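Local coordinates for probable transcriptional regulator, TetR family protein (Rhodococcus sp., PDB 3BJB), which probably binds cis-regulatory DNA as a transcription factor of the TetR family, with a predicted helix-turn-helix motif, at residues R23-E37 and R51-F63. Residues are numbered along the deposited sequence; the frame is centred on the assembly and turned at random.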
ATOM      1  N   ARG B  23     -17.074 -12.995  23.444  1.00 70.15           N
ATOM      2  CA  ARG B  23     -15.797 -13.659  23.243  1.00 68.11           C
ATOM      3  C   ARG B  23     -15.088 -13.014  22.050  1.00 67.60           C
ATOM      4  O   ARG B  23     -13.925 -12.611  22.149  1.00 67.64           O
ATOM      5  CB  ARG B  23     -16.019 -15.146  22.979  1.00 67.10           C
ATOM      6  CG  ARG B  23     -14.785 -15.986  23.174  1.00 66.42           C
ATOM      7  CD  ARG B  23     -14.898 -17.345  22.497  1.00 65.99           C
ATOM      8  NE  ARG B  23     -15.726 -18.277  23.255  1.00 65.88           N
ATOM      9  CZ  ARG B  23     -15.295 -19.039  24.257  1.00 65.75           C
ATOM     10  NH1 ARG B  23     -14.024 -18.997  24.645  1.00 65.01           N
ATOM     11  NH2 ARG B  23     -16.150 -19.859  24.868  1.00 65.82           N
ATOM     12  N   HIS B  24     -15.805 -12.901  20.933  1.00 66.41           N
ATOM     13  CA  HIS B  24     -15.269 -12.284  19.736  1.00 65.14           C
ATOM     14  C   HIS B  24     -14.810 -10.853  19.989  1.00 64.40           C
ATOM     15  O   HIS B  24     -13.719 -10.457  19.535  1.00 64.25           O
ATOM     16  CB  HIS B  24     -16.274 -12.326  18.593  1.00 65.82           C
ATOM     17  CG  HIS B  24     -15.641 -12.275  17.240  1.00 66.88           C
ATOM     18  ND1 HIS B  24     -15.459 -13.398  16.458  1.00 67.20           N
ATOM     19  CD2 HIS B  24     -15.120 -11.238  16.537  1.00 66.95           C
ATOM     20  CE1 HIS B  24     -14.864 -13.053  15.328  1.00 67.31           C
ATOM     21  NE2 HIS B  24     -14.645 -11.748  15.352  1.00 67.02           N
ATOM     22  N   VAL B  25     -15.616 -10.089  20.724  1.00 62.86           N
ATOM     23  CA  VAL B  25     -15.290  -8.687  21.015  1.00 62.80           C
ATOM     24  C   VAL B  25     -13.970  -8.494  21.780  1.00 62.72           C
ATOM     25  O   VAL B  25     -13.143  -7.683  21.352  1.00 62.22           O
ATOM     26  CB  VAL B  25     -16.455  -7.930  21.721  1.00 62.81           C
ATOM     27  CG1 VAL B  25     -15.939  -6.765  22.589  1.00 62.17           C
ATOM     28  CG2 VAL B  25     -17.469  -7.433  20.693  1.00 62.74           C
ATOM     29  N   ARG B  26     -13.779  -9.224  22.889  1.00 61.92           N
ATOM     30  CA  ARG B  26     -12.559  -9.098  23.720  1.00 62.13           C
ATOM     31  C   ARG B  26     -11.264  -9.439  22.971  1.00 61.65           C
ATOM     32  O   ARG B  26     -10.185  -8.905  23.275  1.00 60.97           O
ATOM     33  CB  ARG B  26     -12.651  -9.973  24.974  1.00 62.62           C
ATOM     34  CG  ARG B  26     -13.706  -9.518  25.932  1.00 63.16           C
ATOM     35  CD  ARG B  26     -13.454  -9.991  27.348  1.00 63.83           C
ATOM     36  NE  ARG B  26     -14.618  -9.657  28.182  1.00 64.42           N
ATOM     37  CZ  ARG B  26     -15.482 -10.549  28.670  1.00 64.33           C
ATOM     38  NH1 ARG B  26     -15.292 -11.848  28.436  1.00 64.17           N
ATOM     39  NH2 ARG B  26     -16.521 -10.142  29.401  1.00 63.69           N
HETATM   40  N   MSE B  27     -11.389 -10.355  22.012  1.00 61.39           N
HETATM   41  CA  MSE B  27     -10.286 -10.766  21.160  1.00 60.63           C
HETATM   42  C   MSE B  27      -9.829  -9.580  20.352  1.00 60.42           C
HETATM   43  O   MSE B  27      -8.667  -9.209  20.446  1.00 59.63           O
HETATM   44  CB  MSE B  27     -10.681 -11.960  20.286  1.00 60.62           C
HETATM   45  CG  MSE B  27     -10.924 -13.218  21.124  1.00 60.60           C
HETATM   46 SE   MSE B  27     -10.941 -14.927  20.169  0.80 60.64          SE
HETATM   47  CE  MSE B  27     -12.898 -15.220  20.110  1.00 60.61           C
ATOM     48  N   LEU B  28     -10.765  -8.975  19.607  1.00 60.79           N
ATOM     49  CA  LEU B  28     -10.564  -7.715  18.861  1.00 60.46           C
ATOM     50  C   LEU B  28     -10.061  -6.559  19.734  1.00 61.32           C
ATOM     51  O   LEU B  28      -9.111  -5.831  19.357  1.00 61.17           O
ATOM     52  CB  LEU B  28     -11.861  -7.303  18.169  1.00 59.85           C
ATOM     53  CG  LEU B  28     -12.238  -7.889  16.796  1.00 60.58           C
ATOM     54  CD1 LEU B  28     -11.653  -9.258  16.526  1.00 60.22           C
ATOM     55  CD2 LEU B  28     -13.754  -7.919  16.589  1.00 60.47           C
ATOM     56  N   GLU B  29     -10.695  -6.415  20.900  1.00 61.37           N
ATOM     57  CA  GLU B  29     -10.335  -5.414  21.892  1.00 61.70           C
ATOM     58  C   GLU B  29      -8.843  -5.475  22.159  1.00 60.69           C
ATOM     59  O   GLU B  29      -8.102  -4.506  21.886  1.00 60.55           O
ATOM     60  CB  GLU B  29     -11.079  -5.688  23.195  1.00 64.15           C
ATOM     61  CG  GLU B  29     -11.649  -4.459  23.894  1.00 66.33           C
ATOM     62  CD  GLU B  29     -12.822  -3.866  23.138  1.00 67.32           C
ATOM     63  OE1 GLU B  29     -13.908  -3.745  23.738  1.00 67.34           O
ATOM     64  OE2 GLU B  29     -12.656  -3.537  21.937  1.00 68.11           O
ATOM     65  N   ALA B  30      -8.418  -6.640  22.648  1.00 58.29           N
ATOM     66  CA  ALA B  30      -7.049  -6.885  23.077  1.00 57.05           C
ATOM     67  C   ALA B  30      -6.050  -6.714  21.953  1.00 56.77           C
ATOM     68  O   ALA B  30      -4.945  -6.213  22.174  1.00 56.49           O
ATOM     69  CB  ALA B  30      -6.929  -8.267  23.653  1.00 57.73           C
ATOM     70  N   ALA B  31      -6.441  -7.139  20.752  1.00 56.55           N
ATOM     71  CA  ALA B  31      -5.603  -7.020  19.584  1.00 55.89           C
ATOM     72  C   ALA B  31      -5.302  -5.537  19.393  1.00 57.31           C
ATOM     73  O   ALA B  31      -4.107  -5.150  19.290  1.00 56.90           O
ATOM     74  CB  ALA B  31      -6.264  -7.631  18.394  1.00 55.22           C
ATOM     75  N   ILE B  32      -6.367  -4.719  19.449  1.00 57.70           N
ATOM     76  CA  ILE B  32      -6.273  -3.256  19.326  1.00 58.59           C
ATOM     77  C   ILE B  32      -5.290  -2.586  20.318  1.00 60.31           C
ATOM     78  O   ILE B  32      -4.440  -1.789  19.889  1.00 61.56           O
ATOM     79  CB  ILE B  32      -7.672  -2.575  19.358  1.00 58.72           C
ATOM     80  CG1 ILE B  32      -8.445  -2.898  18.080  1.00 57.66           C
ATOM     81  CG2 ILE B  32      -7.555  -1.042  19.537  1.00 58.06           C
ATOM     82  CD1 ILE B  32      -9.935  -2.857  18.263  1.00 59.07           C
ATOM     83  N   GLU B  33      -5.389  -2.919  21.606  1.00 60.52           N
ATOM     84  CA  GLU B  33      -4.445  -2.438  22.630  1.00 62.28           C
ATOM     85  C   GLU B  33      -2.999  -2.844  22.384  1.00 62.94           C
ATOM     86  O   GLU B  33      -2.072  -2.063  22.627  1.00 63.85           O
ATOM     87  CB  GLU B  33      -4.774  -2.981  24.023  1.00 63.27           C
ATOM     88  CG  GLU B  33      -6.198  -3.372  24.273  1.00 64.31           C
ATOM     89  CD  GLU B  33      -6.521  -3.281  25.739  1.00 65.94           C
ATOM     90  OE1 GLU B  33      -6.299  -4.285  26.468  1.00 67.14           O
ATOM     91  OE2 GLU B  33      -6.957  -2.190  26.169  1.00 65.93           O
ATOM     92  N   LEU B  34      -2.784  -4.075  21.941  1.00 62.36           N
ATOM     93  CA  LEU B  34      -1.408  -4.492  21.708  1.00 62.55           C
ATOM     94  C   LEU B  34      -0.797  -3.805  20.499  1.00 62.66           C
ATOM     95  O   LEU B  34       0.347  -3.350  20.547  1.00 63.12           O
ATOM     96  CB  LEU B  34      -1.279  -6.007  21.681  1.00 61.76           C
ATOM     97  CG  LEU B  34      -1.233  -6.451  23.150  1.00 61.99           C
ATOM     98  CD1 LEU B  34      -2.327  -7.483  23.558  1.00 61.57           C
ATOM     99  CD2 LEU B  34       0.173  -6.905  23.496  1.00 62.02           C
ATOM    100  N   ALA B  35      -1.576  -3.677  19.434  1.00 63.32           N
ATOM    101  CA  ALA B  35      -1.100  -2.989  18.256  1.00 63.89           C
ATOM    102  C   ALA B  35      -0.986  -1.518  18.573  1.00 64.91           C
ATOM    103  O   ALA B  35      -0.233  -0.824  17.906  1.00 64.18           O
ATOM    104  CB  ALA B  35      -2.022  -3.214  17.090  1.00 64.72           C
ATOM    105  N   THR B  36      -1.722  -1.044  19.591  1.00 66.49           N
ATOM    106  CA  THR B  36      -1.601   0.352  20.029  1.00 68.11           C
ATOM    107  C   THR B  36      -0.311   0.575  20.820  1.00 69.79           C
ATOM    108  O   THR B  36       0.270   1.665  20.770  1.00 72.10           O
ATOM    109  CB  THR B  36      -2.854   0.890  20.788  1.00 68.16           C
ATOM    110  OG1 THR B  36      -3.910   1.124  19.848  1.00 67.64           O
ATOM    111  CG2 THR B  36      -2.565   2.211  21.507  1.00 67.28           C
ATOM    112  N   GLU B  37       0.171  -0.455  21.497  1.00 69.96           N
ATOM    113  CA  GLU B  37       1.346  -0.305  22.345  1.00 71.29           C
ATOM    114  C   GLU B  37       2.672  -0.712  21.679  1.00 70.82           C
ATOM    115  O   GLU B  37       3.740  -0.340  22.141  1.00 71.38           O
ATOM    116  CB  GLU B  37       1.145  -1.059  23.664  1.00 71.07           C
ATOM    117  CG  GLU B  37      -0.170  -0.704  24.355  1.00 73.31           C
ATOM    118  CD  GLU B  37      -0.672  -1.761  25.367  1.00 73.67           C
ATOM    119  OE1 GLU B  37      -1.599  -1.434  26.149  1.00 74.35           O
ATOM    120  OE2 GLU B  37      -0.159  -2.909  25.391  1.00 74.55           O
ATOM    121  N   ARG B  51      -4.738 -11.460  26.888  1.00 67.29           N
ATOM    122  CA  ARG B  51      -5.554 -10.266  27.129  1.00 68.79           C
ATOM    123  C   ARG B  51      -7.030 -10.578  27.006  1.00 68.55           C
ATOM    124  O   ARG B  51      -7.786 -10.362  27.945  1.00 68.95           O
ATOM    125  CB  ARG B  51      -5.188  -9.142  26.185  1.00 70.30           C
ATOM    126  CG  ARG B  51      -3.888  -8.514  26.490  1.00 72.06           C
ATOM    127  CD  ARG B  51      -4.059  -7.224  27.258  1.00 73.83           C
ATOM    128  NE  ARG B  51      -2.723  -6.703  27.540  1.00 75.48           N
ATOM    129  CZ  ARG B  51      -2.218  -5.582  27.036  1.00 76.31           C
ATOM    130  NH1 ARG B  51      -2.941  -4.804  26.232  1.00 76.60           N
ATOM    131  NH2 ARG B  51      -0.980  -5.234  27.357  1.00 76.74           N
ATOM    132  N   ALA B  52      -7.429 -11.115  25.857  1.00 68.00           N
ATOM    133  CA  ALA B  52      -8.820 -11.486  25.608  1.00 67.76           C
ATOM    134  C   ALA B  52      -9.329 -12.517  26.602  1.00 68.08           C
ATOM    135  O   ALA B  52     -10.502 -12.919  26.556  1.00 69.38           O
ATOM    136  CB  ALA B  52      -8.967 -12.009  24.186  1.00 67.66           C
ATOM    137  N   GLY B  53      -8.437 -12.959  27.490  1.00 68.10           N
ATOM    138  CA  GLY B  53      -8.755 -13.962  28.512  1.00 67.42           C
ATOM    139  C   GLY B  53      -9.290 -15.248  27.923  1.00 66.43           C
ATOM    140  O   GLY B  53     -10.318 -15.750  28.366  1.00 67.05           O
ATOM    141  N   VAL B  54      -8.594 -15.765  26.912  1.00 65.20           N
ATOM    142  CA  VAL B  54      -9.011 -16.972  26.189  1.00 63.67           C
ATOM    143  C   VAL B  54      -7.831 -17.934  25.984  1.00 63.05           C
ATOM    144  O   VAL B  54      -6.665 -17.536  26.154  1.00 63.08           O
ATOM    145  CB  VAL B  54      -9.647 -16.629  24.808  1.00 63.54           C
ATOM    146  CG1 VAL B  54     -10.896 -15.777  24.977  1.00 63.46           C
ATOM    147  CG2 VAL B  54      -8.643 -15.930  23.890  1.00 63.43           C
ATOM    148  N   ALA B  55      -8.136 -19.189  25.630  1.00 61.56           N
ATOM    149  CA  ALA B  55      -7.112 -20.173  25.258  1.00 59.87           C
ATOM    150  C   ALA B  55      -6.516 -19.826  23.890  1.00 59.12           C
ATOM    151  O   ALA B  55      -7.239 -19.344  23.001  1.00 57.89           O
ATOM    152  CB  ALA B  55      -7.698 -21.559  25.230  1.00 59.51           C
ATOM    153  N   ILE B  56      -5.207 -20.075  23.730  1.00 58.16           N
ATOM    154  CA  ILE B  56      -4.494 -19.807  22.463  1.00 57.25           C
ATOM    155  C   ILE B  56      -5.159 -20.552  21.289  1.00 57.10           C
ATOM    156  O   ILE B  56      -5.264 -20.018  20.182  1.00 56.49           O
ATOM    157  CB  ILE B  56      -2.946 -20.100  22.564  1.00 56.98           C
ATOM    158  CG1 ILE B  56      -2.202 -19.744  21.273  1.00 56.76           C
ATOM    159  CG2 ILE B  56      -2.682 -21.570  22.865  1.00 56.67           C
ATOM    160  CD1 ILE B  56      -1.929 -18.250  21.020  1.00 56.59           C
ATOM    161  N   GLY B  57      -5.622 -21.774  21.558  1.00 57.31           N
ATOM    162  CA  GLY B  57      -6.338 -22.585  20.575  1.00 57.05           C
ATOM    163  C   GLY B  57      -7.703 -22.025  20.231  1.00 57.03           C
ATOM    164  O   GLY B  57      -8.207 -22.250  19.127  1.00 57.63           O
ATOM    165  N   THR B  58      -8.303 -21.307  21.184  1.00 55.99           N
ATOM    166  CA  THR B  58      -9.596 -20.660  20.982  1.00 55.14           C
ATOM    167  C   THR B  58      -9.382 -19.496  20.012  1.00 54.26           C
ATOM    168  O   THR B  58     -10.115 -19.320  19.037  1.00 53.10           O
ATOM    169  CB  THR B  58     -10.235 -20.178  22.344  1.00 55.07           C
ATOM    170  OG1 THR B  58     -10.659 -21.297  23.141  1.00 53.72           O
ATOM    171  CG2 THR B  58     -11.429 -19.260  22.094  1.00 54.82           C
ATOM    172  N   LEU B  59      -8.332 -18.730  20.278  1.00 54.69           N
ATOM    173  CA  LEU B  59      -7.942 -17.615  19.440  1.00 53.84           C
ATOM    174  C   LEU B  59      -7.551 -18.059  18.027  1.00 55.04           C
ATOM    175  O   LEU B  59      -7.864 -17.367  17.034  1.00 56.55           O
ATOM    176  CB  LEU B  59      -6.794 -16.838  20.100  1.00 52.64           C
ATOM    177  CG  LEU B  59      -6.295 -15.544  19.418  1.00 51.34           C
ATOM    178  CD1 LEU B  59      -7.204 -14.342  19.689  1.00 49.71           C
ATOM    179  CD2 LEU B  59      -4.892 -15.258  19.849  1.00 51.22           C
ATOM    180  N   TYR B  60      -6.859 -19.191  17.930  1.00 55.12           N
ATOM    181  CA  TYR B  60      -6.332 -19.630  16.637  1.00 55.40           C
ATOM    182  C   TYR B  60      -7.480 -20.142  15.788  1.00 55.76           C
ATOM    183  O   TYR B  60      -7.572 -19.862  14.586  1.00 55.21           O
ATOM    184  CB  TYR B  60      -5.214 -20.668  16.801  1.00 53.22           C
ATOM    185  CG  TYR B  60      -3.828 -20.068  16.874  1.00 52.40           C
ATOM    186  CD1 TYR B  60      -3.013 -20.262  17.993  1.00 52.14           C
ATOM    187  CD2 TYR B  60      -3.318 -19.300  15.819  1.00 52.36           C
ATOM    188  CE1 TYR B  60      -1.722 -19.715  18.057  1.00 51.22           C
ATOM    189  CE2 TYR B  60      -2.023 -18.746  15.877  1.00 51.33           C
ATOM    190  CZ  TYR B  60      -1.247 -18.967  17.000  1.00 51.88           C
ATOM    191  OH  TYR B  60      -0.004 -18.414  17.071  1.00 52.35           O
ATOM    192  N   ARG B  61      -8.370 -20.857  16.453  1.00 57.16           N
ATOM    193  CA  ARG B  61      -9.646 -21.256  15.888  1.00 59.28           C
ATOM    194  C   ARG B  61     -10.364 -20.067  15.226  1.00 60.12           C
ATOM    195  O   ARG B  61     -10.852 -20.156  14.097  1.00 60.22           O
ATOM    196  CB  ARG B  61     -10.517 -21.819  17.001  1.00 59.21           C
ATOM    197  CG  ARG B  61     -11.479 -22.861  16.559  1.00 59.76           C
ATOM    198  CD  ARG B  61     -12.435 -23.185  17.681  1.00 59.86           C
ATOM    199  NE  ARG B  61     -13.358 -24.240  17.288  1.00 60.40           N
ATOM    200  CZ  ARG B  61     -14.333 -24.105  16.390  1.00 60.39           C
ATOM    201  NH1 ARG B  61     -15.117 -25.147  16.114  1.00 60.09           N
ATOM    202  NH2 ARG B  61     -14.528 -22.942  15.770  1.00 59.58           N
ATOM    203  N   TYR B  62     -10.426 -18.949  15.926  1.00 61.12           N
ATOM    204  CA  TYR B  62     -11.146 -17.826  15.374  1.00 62.38           C
ATOM    205  C   TYR B  62     -10.325 -16.930  14.452  1.00 62.58           C
ATOM    206  O   TYR B  62     -10.888 -16.231  13.616  1.00 63.05           O
ATOM    207  CB  TYR B  62     -11.904 -17.058  16.460  1.00 63.90           C
ATOM    208  CG  TYR B  62     -13.279 -17.622  16.631  1.00 64.25           C
ATOM    209  CD1 TYR B  62     -13.573 -18.516  17.664  1.00 64.82           C
ATOM    210  CD2 TYR B  62     -14.284 -17.313  15.715  1.00 64.88           C
ATOM    211  CE1 TYR B  62     -14.875 -19.072  17.799  1.00 65.14           C
ATOM    212  CE2 TYR B  62     -15.564 -17.840  15.839  1.00 65.03           C
ATOM    213  CZ  TYR B  62     -15.854 -18.722  16.874  1.00 64.77           C
ATOM    214  OH  TYR B  62     -17.122 -19.231  16.962  1.00 64.75           O
ATOM    215  N   PHE B  63      -8.999 -16.956  14.593  1.00 62.54           N
ATOM    216  CA  PHE B  63      -8.121 -16.220  13.667  1.00 62.12           C
ATOM    217  C   PHE B  63      -6.836 -17.013  13.415  1.00 62.05           C
ATOM    218  O   PHE B  63      -5.887 -16.916  14.186  1.00 61.35           O
ATOM    219  CB  PHE B  63      -7.830 -14.781  14.151  1.00 60.36           C
ATOM    220  CG  PHE B  63      -9.031 -14.061  14.709  1.00 59.99           C
ATOM    221  CD1 PHE B  63      -9.866 -13.322  13.883  1.00 60.13           C
ATOM    222  CD2 PHE B  63      -9.346 -14.143  16.064  1.00 60.30           C
ATOM    223  CE1 PHE B  63     -10.986 -12.678  14.398  1.00 59.06           C
ATOM    224  CE2 PHE B  63     -10.463 -13.492  16.579  1.00 59.48           C
ATOM    225  CZ  PHE B  63     -11.266 -12.752  15.745  1.00 59.27           C
TER
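The methyl of Ala-52 settles against Met-27, a selenomethionine, where helix 23-37 packs across the predicted helix-turn-helix of a TetR-type DNA-binding domain; Met-27 and, further along, Arg-51 have the most surface buried here. Helix 56-62, in the place of the recognition helix, runs nearly perpendicular to helix 23-37, the axes crossing at -93°. Backbones come nearest where the turn begins, with Ala-52 CB 3.5 Å from Met-27 CA. Met-27 reaches on between the turn and helix 56-62. It lies alongside Leu-59, the two side chains pointing opposite ways, with Met-27 SE 3.8 Å from Leu-59 CD1. The same selenium lies at the edge of the Phe-63 ring, a Met-aromatic contact with Met-27 SE 3.9 Å from Phe-63 CE2, while CE turns to Tyr-62. Phe-63 in turn directs its edge at the face of His-24 in an offset edge-to-face pair, and Phe-63 CZ also meets Leu-28 CD1 at 3.6 Å. Behind this cluster, helix 66-86 touches Phe-63 through Ala-72, and Leu-59 rests on Met-45 and Val-48 of helix 45-51.

Towards the other end of helix 23-37, Arg-51 fits as a knob among Ala-30, Glu-33, Leu-34 and Glu-37. A bend at chi2 (-100°) lays its chain along Leu-34, whose CD1 lies over one face of the guanidinium, off its centre, and the group joins a salt-bridge network with Glu-33 and Glu-37. The link to Glu-33 is weak, Arg-51 NH1 to Glu-33 OE1 at 3.4 Å, with carboxylate and guanidinium planes almost perpendicular. Replacing Arg-51 by a leucine would probably leave the carboxylates of Glu-33 and Glu-37 without the partner they share. The straighter bond runs from Arg-51 NH2 to Glu-37 OE2, 3.2 Å at 155°, close to the guanidinium plane and onto the oxygen's syn lone pair.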